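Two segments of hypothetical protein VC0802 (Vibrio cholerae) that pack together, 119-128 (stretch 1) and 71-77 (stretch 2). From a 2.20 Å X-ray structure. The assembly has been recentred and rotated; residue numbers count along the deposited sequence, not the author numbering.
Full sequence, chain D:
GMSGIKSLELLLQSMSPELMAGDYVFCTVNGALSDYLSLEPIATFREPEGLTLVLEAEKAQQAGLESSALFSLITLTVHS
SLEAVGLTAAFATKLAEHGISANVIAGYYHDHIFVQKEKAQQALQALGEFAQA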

# COMPACT_ATOMS: atom_id res chain seq x y z
N LYS D 119 -2.50 -9.30 -16.06
CA LYS D 119 -3.76 -9.38 -15.35
C LYS D 119 -4.47 -8.03 -15.22
O LYS D 119 -5.44 -7.91 -14.47
CB LYS D 119 -3.54 -10.03 -13.99
CG LYS D 119 -3.45 -11.54 -14.10
CD LYS D 119 -2.91 -12.14 -12.83
CE LYS D 119 -2.99 -13.66 -12.89
NZ LYS D 119 -2.33 -14.27 -11.69
N ALA D 120 -4.00 -7.03 -15.96
CA ALA D 120 -4.51 -5.66 -15.87
C ALA D 120 -5.99 -5.49 -16.26
O ALA D 120 -6.75 -4.80 -15.57
CB ALA D 120 -3.64 -4.71 -16.67
N GLN D 121 -6.41 -6.11 -17.36
CA GLN D 121 -7.81 -6.02 -17.75
C GLN D 121 -8.72 -6.80 -16.79
O GLN D 121 -9.82 -6.33 -16.49
CB GLN D 121 -8.02 -6.44 -19.21
CG GLN D 121 -7.35 -5.51 -20.22
CD GLN D 121 -7.87 -4.09 -20.15
OE1 GLN D 121 -9.07 -3.86 -20.01
NE2 GLN D 121 -6.96 -3.12 -20.26
N GLN D 122 -8.25 -7.95 -16.30
CA GLN D 122 -9.02 -8.74 -15.33
C GLN D 122 -9.17 -8.04 -13.99
O GLN D 122 -10.20 -8.20 -13.33
CB GLN D 122 -8.42 -10.12 -15.09
CG GLN D 122 -8.45 -11.05 -16.28
CD GLN D 122 -7.09 -11.16 -16.96
OE1 GLN D 122 -6.42 -12.21 -16.86
NE2 GLN D 122 -6.65 -10.08 -17.65
N ALA D 123 -8.14 -7.29 -13.59
CA ALA D 123 -8.18 -6.50 -12.37
C ALA D 123 -9.20 -5.37 -12.45
O ALA D 123 -9.94 -5.14 -11.50
CB ALA D 123 -6.79 -5.98 -12.03
N LEU D 124 -9.23 -4.67 -13.58
CA LEU D 124 -10.29 -3.71 -13.90
C LEU D 124 -11.69 -4.29 -13.76
O LEU D 124 -12.56 -3.68 -13.15
CB LEU D 124 -10.14 -3.16 -15.32
CG LEU D 124 -9.06 -2.11 -15.56
CD1 LEU D 124 -9.13 -1.66 -17.02
CD2 LEU D 124 -9.20 -0.93 -14.60
N GLN D 125 -11.89 -5.46 -14.35
CA GLN D 125 -13.15 -6.19 -14.26
C GLN D 125 -13.55 -6.53 -12.82
O GLN D 125 -14.66 -6.22 -12.41
CB GLN D 125 -13.10 -7.46 -15.11
CG GLN D 125 -13.25 -7.23 -16.61
CD GLN D 125 -12.68 -8.39 -17.45
OE1 GLN D 125 -12.13 -8.16 -18.55
NE2 GLN D 125 -12.78 -9.63 -16.94
N ALA D 126 -12.64 -7.16 -12.08
CA ALA D 126 -12.85 -7.46 -10.67
C ALA D 126 -13.19 -6.20 -9.86
O ALA D 126 -14.18 -6.18 -9.12
CB ALA D 126 -11.64 -8.16 -10.10
N LEU D 127 -12.39 -5.15 -10.02
CA LEU D 127 -12.52 -3.93 -9.23
C LEU D 127 -13.76 -3.11 -9.56
O LEU D 127 -14.24 -2.35 -8.73
CB LEU D 127 -11.27 -3.06 -9.37
CG LEU D 127 -10.02 -3.61 -8.70
CD1 LEU D 127 -8.77 -2.84 -9.13
CD2 LEU D 127 -10.18 -3.61 -7.19
N GLY D 128 -14.26 -3.26 -10.79
CA GLY D 128 -15.39 -2.48 -11.27
C GLY D 128 -16.75 -3.11 -11.04
O GLY D 128 -17.76 -2.57 -11.49
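Stretch 2 (71-77) FSLITLT

Stretch 2 is an extended strand, Phe71 to Leu76, laid along one side of the helix that runs from Ala120 to Leu127. The two elements point nearly the same way: their N-to-C directions differ by 21°, with a signed crossing angle of -21°, and their axes come within 9.5 Å. Because the two segments run in nearly the same direction, the register advances in step. The CA of Ala120 lies 6.1 Å from the CA of Ser72, the CA of Leu124 lies 7.7 Å from the CA of Ile74, and the CA of Leu127 lies 8.4 Å from the CA of Leu76. The backbones stand closer at the start of the contact, where the facing side chains are small, and farther apart toward the end, where Leu127 and Leu76 meet.

The strand's alternation sorts its residues. Ser72 and Ile74 send their CA-to-CB bonds toward the helix, while Leu73 and Thr75 send theirs away and take no part in the contact. Leu76 starts sideways, but its end comes nearer. The helix answers with a stripe spaced by threes and fours: Ala120, Ala123 and Leu127 point toward the strand, and Leu124 starts sideways before its end comes nearer. Gln121, Gln122 and Gln125, all exposed, leave this face free of long polar side chains.

Ile74 is the main bump, with 86 Å² of its area covered by the helix, more than any other residue here. Its chi1 is m and its chi2 t, and this extended arm carries CD1 into a shallow hollow beside the alanines. There CD1 lies 3.6 Å from the CB of Ala123 and 3.9 Å from the backbone O of Ala120; the N of Leu124 is 4.2 Å from the same methyl. Ala123 offers the tip just one methyl group, and the same tip also lies near the helix backbone. That O and N are already joined to each other, since Leu124 N donates to Ala120 O at 3.2 Å, so the two backbone atoms the methyl approaches are already paired with each other.

Two helix leucines meet the rest of this bump. Leu124 CD2 comes to 4.3 Å from Ile74 CG1, a looser touch, whereas Leu127 CD1 lies 3.7 Å from Ile74 CG2. The same CD1 of Leu127 is 4.0 Å from the CD1 of Leu76, so one methyl bridges two strand side chains and closes the far end of the contact. Both helix leucines adopt the common m,t rotamer; Leu76 has chi1 m but a chi2 of 15°, between wells.

At the near end the fit is simpler. The CB of Ala120 sits 3.5 Å from the OG of Ser72, a small side chain against a small side chain where the backbones are closest. No hydrogen bond crosses the contact, which buries 268 Å² in all. Its rule is one of shape: alanines line the hollow, isoleucine fills it, and Leu124 and Leu127 border it.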

# COMPACT_ATOMS: atom_id res chain seq x y z
N PHE D 71 4.46 -4.53 -13.99
CA PHE D 71 3.23 -4.15 -13.30
C PHE D 71 2.43 -3.06 -14.01
O PHE D 71 2.98 -2.13 -14.60
CB PHE D 71 3.55 -3.70 -11.88
CG PHE D 71 3.98 -4.82 -10.97
CD1 PHE D 71 3.05 -5.66 -10.39
CD2 PHE D 71 5.33 -5.01 -10.69
CE1 PHE D 71 3.45 -6.69 -9.54
CE2 PHE D 71 5.74 -6.04 -9.84
CZ PHE D 71 4.79 -6.87 -9.27
N SER D 72 1.11 -3.20 -13.97
CA SER D 72 0.21 -2.15 -14.40
C SER D 72 -0.31 -1.41 -13.18
O SER D 72 -0.40 -1.98 -12.10
CB SER D 72 -0.95 -2.74 -15.18
OG SER D 72 -0.47 -3.29 -16.39
N LEU D 73 -0.63 -0.14 -13.36
CA LEU D 73 -1.10 0.68 -12.25
C LEU D 73 -2.57 1.05 -12.41
O LEU D 73 -2.99 1.58 -13.44
CB LEU D 73 -0.23 1.93 -12.09
CG LEU D 73 -0.79 3.04 -11.21
CD1 LEU D 73 -0.86 2.62 -9.75
CD2 LEU D 73 0.06 4.28 -11.37
N ILE D 74 -3.33 0.74 -11.37
CA ILE D 74 -4.76 1.00 -11.30
C ILE D 74 -5.02 1.91 -10.11
O ILE D 74 -4.58 1.64 -9.00
CB ILE D 74 -5.57 -0.32 -11.22
CG1 ILE D 74 -5.44 -1.09 -12.54
CG2 ILE D 74 -7.02 -0.06 -10.87
CD1 ILE D 74 -5.80 -2.56 -12.47
N THR D 75 -5.69 3.03 -10.36
CA THR D 75 -6.12 3.91 -9.28
C THR D 75 -7.60 3.69 -9.03
O THR D 75 -8.38 3.47 -9.95
CB THR D 75 -5.82 5.38 -9.60
OG1 THR D 75 -4.41 5.56 -9.73
CG2 THR D 75 -6.34 6.29 -8.51
N LEU D 76 -7.99 3.75 -7.76
CA LEU D 76 -9.39 3.67 -7.38
C LEU D 76 -9.90 5.08 -7.22
O LEU D 76 -9.40 5.82 -6.38
CB LEU D 76 -9.52 2.90 -6.07
CG LEU D 76 -9.57 1.38 -6.12
CD1 LEU D 76 -9.13 0.75 -7.45
CD2 LEU D 76 -8.75 0.85 -4.96
N THR D 77 -10.88 5.46 -8.04
CA THR D 77 -11.45 6.80 -7.98
C THR D 77 -12.58 6.92 -6.94
O THR D 77 -13.02 8.03 -6.63
CB THR D 77 -11.93 7.33 -9.36
OG1 THR D 77 -12.90 6.44 -9.92
CG2 THR D 77 -10.78 7.46 -10.30